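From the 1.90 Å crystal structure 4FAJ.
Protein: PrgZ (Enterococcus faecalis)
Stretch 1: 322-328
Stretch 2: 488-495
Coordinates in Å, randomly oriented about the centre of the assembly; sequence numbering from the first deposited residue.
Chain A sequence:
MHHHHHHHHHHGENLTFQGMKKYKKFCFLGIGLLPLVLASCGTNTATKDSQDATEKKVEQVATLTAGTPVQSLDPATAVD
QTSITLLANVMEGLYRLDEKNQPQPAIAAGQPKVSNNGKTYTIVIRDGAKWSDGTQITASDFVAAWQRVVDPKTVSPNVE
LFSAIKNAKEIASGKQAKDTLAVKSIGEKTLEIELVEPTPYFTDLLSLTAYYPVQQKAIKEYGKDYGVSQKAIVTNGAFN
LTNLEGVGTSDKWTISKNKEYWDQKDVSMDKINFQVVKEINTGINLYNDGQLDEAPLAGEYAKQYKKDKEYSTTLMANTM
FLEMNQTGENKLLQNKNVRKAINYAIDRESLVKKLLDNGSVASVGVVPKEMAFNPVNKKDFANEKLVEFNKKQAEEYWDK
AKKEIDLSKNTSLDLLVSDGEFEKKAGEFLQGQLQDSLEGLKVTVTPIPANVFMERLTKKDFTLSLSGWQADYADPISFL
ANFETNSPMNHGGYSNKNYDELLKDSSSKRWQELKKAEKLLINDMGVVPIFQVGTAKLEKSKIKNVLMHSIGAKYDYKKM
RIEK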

# COMPACT_ATOMS: atom_id res chain seq x y z
N LEU A 322 12.92 6.90 -2.98
CA LEU A 322 14.08 6.68 -2.12
C LEU A 322 13.74 7.32 -0.78
O LEU A 322 13.67 8.56 -0.67
CB LEU A 322 15.36 7.31 -2.68
CG LEU A 322 16.10 6.56 -3.77
CD1 LEU A 322 17.37 7.30 -4.15
CD2 LEU A 322 16.45 5.16 -3.35
N GLU A 323 13.47 6.48 0.21
CA GLU A 323 13.32 6.96 1.57
C GLU A 323 14.71 7.14 2.15
O GLU A 323 15.62 6.38 1.82
CB GLU A 323 12.49 6.00 2.41
CG GLU A 323 11.03 5.98 2.03
CD GLU A 323 10.16 5.33 3.09
OE1 GLU A 323 9.88 5.99 4.12
OE2 GLU A 323 9.74 4.17 2.88
N MET A 324 14.85 8.13 3.02
CA MET A 324 16.16 8.54 3.53
C MET A 324 16.11 8.65 5.05
O MET A 324 15.26 9.35 5.60
CB MET A 324 16.53 9.90 2.94
CG MET A 324 16.91 9.86 1.47
SD MET A 324 17.03 11.51 0.71
CE MET A 324 15.38 12.11 0.91
N ASN A 325 17.03 7.96 5.72
CA ASN A 325 17.13 8.00 7.18
C ASN A 325 17.67 9.34 7.67
O ASN A 325 18.87 9.62 7.57
CB ASN A 325 18.02 6.86 7.68
CG ASN A 325 17.99 6.70 9.20
OD1 ASN A 325 17.77 7.67 9.94
ND2 ASN A 325 18.23 5.47 9.67
N GLN A 326 16.78 10.15 8.21
CA GLN A 326 17.08 11.52 8.65
C GLN A 326 16.93 11.66 10.18
O GLN A 326 16.64 12.74 10.68
CB GLN A 326 16.13 12.52 7.95
CG GLN A 326 16.23 12.50 6.41
CD GLN A 326 14.94 12.95 5.73
OE1 GLN A 326 14.60 14.15 5.72
NE2 GLN A 326 14.21 11.99 5.15
N THR A 327 17.15 10.58 10.92
CA THR A 327 17.06 10.63 12.38
C THR A 327 18.25 11.34 13.03
O THR A 327 18.16 11.80 14.18
CB THR A 327 16.94 9.20 12.96
OG1 THR A 327 18.03 8.41 12.49
CG2 THR A 327 15.63 8.58 12.54
N GLY A 328 19.36 11.44 12.30
CA GLY A 328 20.60 11.97 12.84
C GLY A 328 21.69 10.91 12.86
O GLY A 328 22.88 11.24 12.86
N PRO A 488 3.65 5.91 11.66
CA PRO A 488 4.31 4.60 11.52
C PRO A 488 4.92 4.33 10.14
O PRO A 488 5.85 3.53 10.02
CB PRO A 488 3.17 3.61 11.76
CG PRO A 488 2.20 4.32 12.56
CD PRO A 488 2.26 5.76 12.11
N MET A 489 4.38 4.98 9.11
CA MET A 489 4.89 4.83 7.74
C MET A 489 6.03 5.80 7.40
O MET A 489 6.59 5.73 6.31
CB MET A 489 3.75 5.00 6.73
CG MET A 489 2.62 3.98 6.90
SD MET A 489 3.20 2.28 6.68
CE MET A 489 3.50 1.79 8.38
N ASN A 490 6.39 6.68 8.34
CA ASN A 490 7.48 7.64 8.15
C ASN A 490 8.81 6.97 8.49
O ASN A 490 9.40 7.22 9.52
CB ASN A 490 7.24 8.87 9.04
CG ASN A 490 8.12 10.06 8.67
OD1 ASN A 490 9.11 9.93 7.96
ND2 ASN A 490 7.74 11.25 9.16
N HIS A 491 9.26 6.10 7.59
CA HIS A 491 10.42 5.23 7.86
C HIS A 491 11.73 6.02 8.03
O HIS A 491 12.61 5.63 8.80
CB HIS A 491 10.57 4.18 6.74
CG HIS A 491 9.33 3.36 6.53
ND1 HIS A 491 8.75 3.18 5.29
CD2 HIS A 491 8.56 2.69 7.42
CE1 HIS A 491 7.68 2.42 5.43
NE2 HIS A 491 7.53 2.12 6.71
N GLY A 492 11.83 7.13 7.30
CA GLY A 492 13.00 8.00 7.36
C GLY A 492 13.09 8.94 8.55
O GLY A 492 14.15 9.52 8.81
N GLY A 493 12.00 9.11 9.28
CA GLY A 493 11.98 10.03 10.42
C GLY A 493 12.02 11.50 10.05
O GLY A 493 12.55 12.32 10.80
N TYR A 494 11.49 11.85 8.88
CA TYR A 494 11.32 13.26 8.52
C TYR A 494 10.37 13.96 9.49
O TYR A 494 9.34 13.39 9.86
CB TYR A 494 10.79 13.36 7.08
CG TYR A 494 10.33 14.74 6.67
CD1 TYR A 494 11.24 15.69 6.23
CD2 TYR A 494 8.98 15.08 6.68
CE1 TYR A 494 10.82 16.96 5.82
CE2 TYR A 494 8.55 16.36 6.28
CZ TYR A 494 9.48 17.28 5.85
OH TYR A 494 9.07 18.54 5.45
N SER A 495 10.70 15.18 9.92
CA SER A 495 9.81 15.95 10.78
C SER A 495 9.85 17.45 10.49
O SER A 495 10.88 18.12 10.67
CB SER A 495 10.12 15.74 12.26
OG SER A 495 9.19 16.47 13.05
O HOH W 1 10.21 8.70 5.42

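This is a small, largely polar contact in which the end of a strand and the loop after it pack against a glycine-bearing type I turn, held by two direct hydrogen bonds and one bridging water. The backbones come closest at Asn-325 and Gly-492, whose CA atoms lie 4.1 Å apart, and 342 Å² is buried in total. The turn runs from Asn-490 to Gly-493 and is closed by Gly-493 N to Asn-490 O at 3.2 Å. It presents Gly-492 O to the amide of Gln-326: Gln-326 N to Gly-492 O is 2.8 Å and the N-H...O angle 167°, a short, nearly linear bond.

Such proximity depends on a bare CA. Gly-492 CA sits 3.2 Å from Met-324 O, and an ideal CB built on Gly-492 would clash with that oxygen.

At the strand end, Glu-323 points toward the turn and its OE2 accepts from His-491 ND1 at 2.8 Å and 177°, with the carboxylate oxygen near the imidazole plane, in line with the ring N-H. Water 1 donates to Glu-323 OE1 and to Asn-490 OD1, both at 3.0 Å, and accepts from Gly-492 N at 2.9 Å, so it satisfies an amide that lies 3.9 Å from Glu-323 OE1.

Gln-326 NE2 donates to Met-324 O at 2.9 Å, while Gln-326 OE1 meets the Tyr-494 ring edge, 3.7 Å from Tyr-494 CD1.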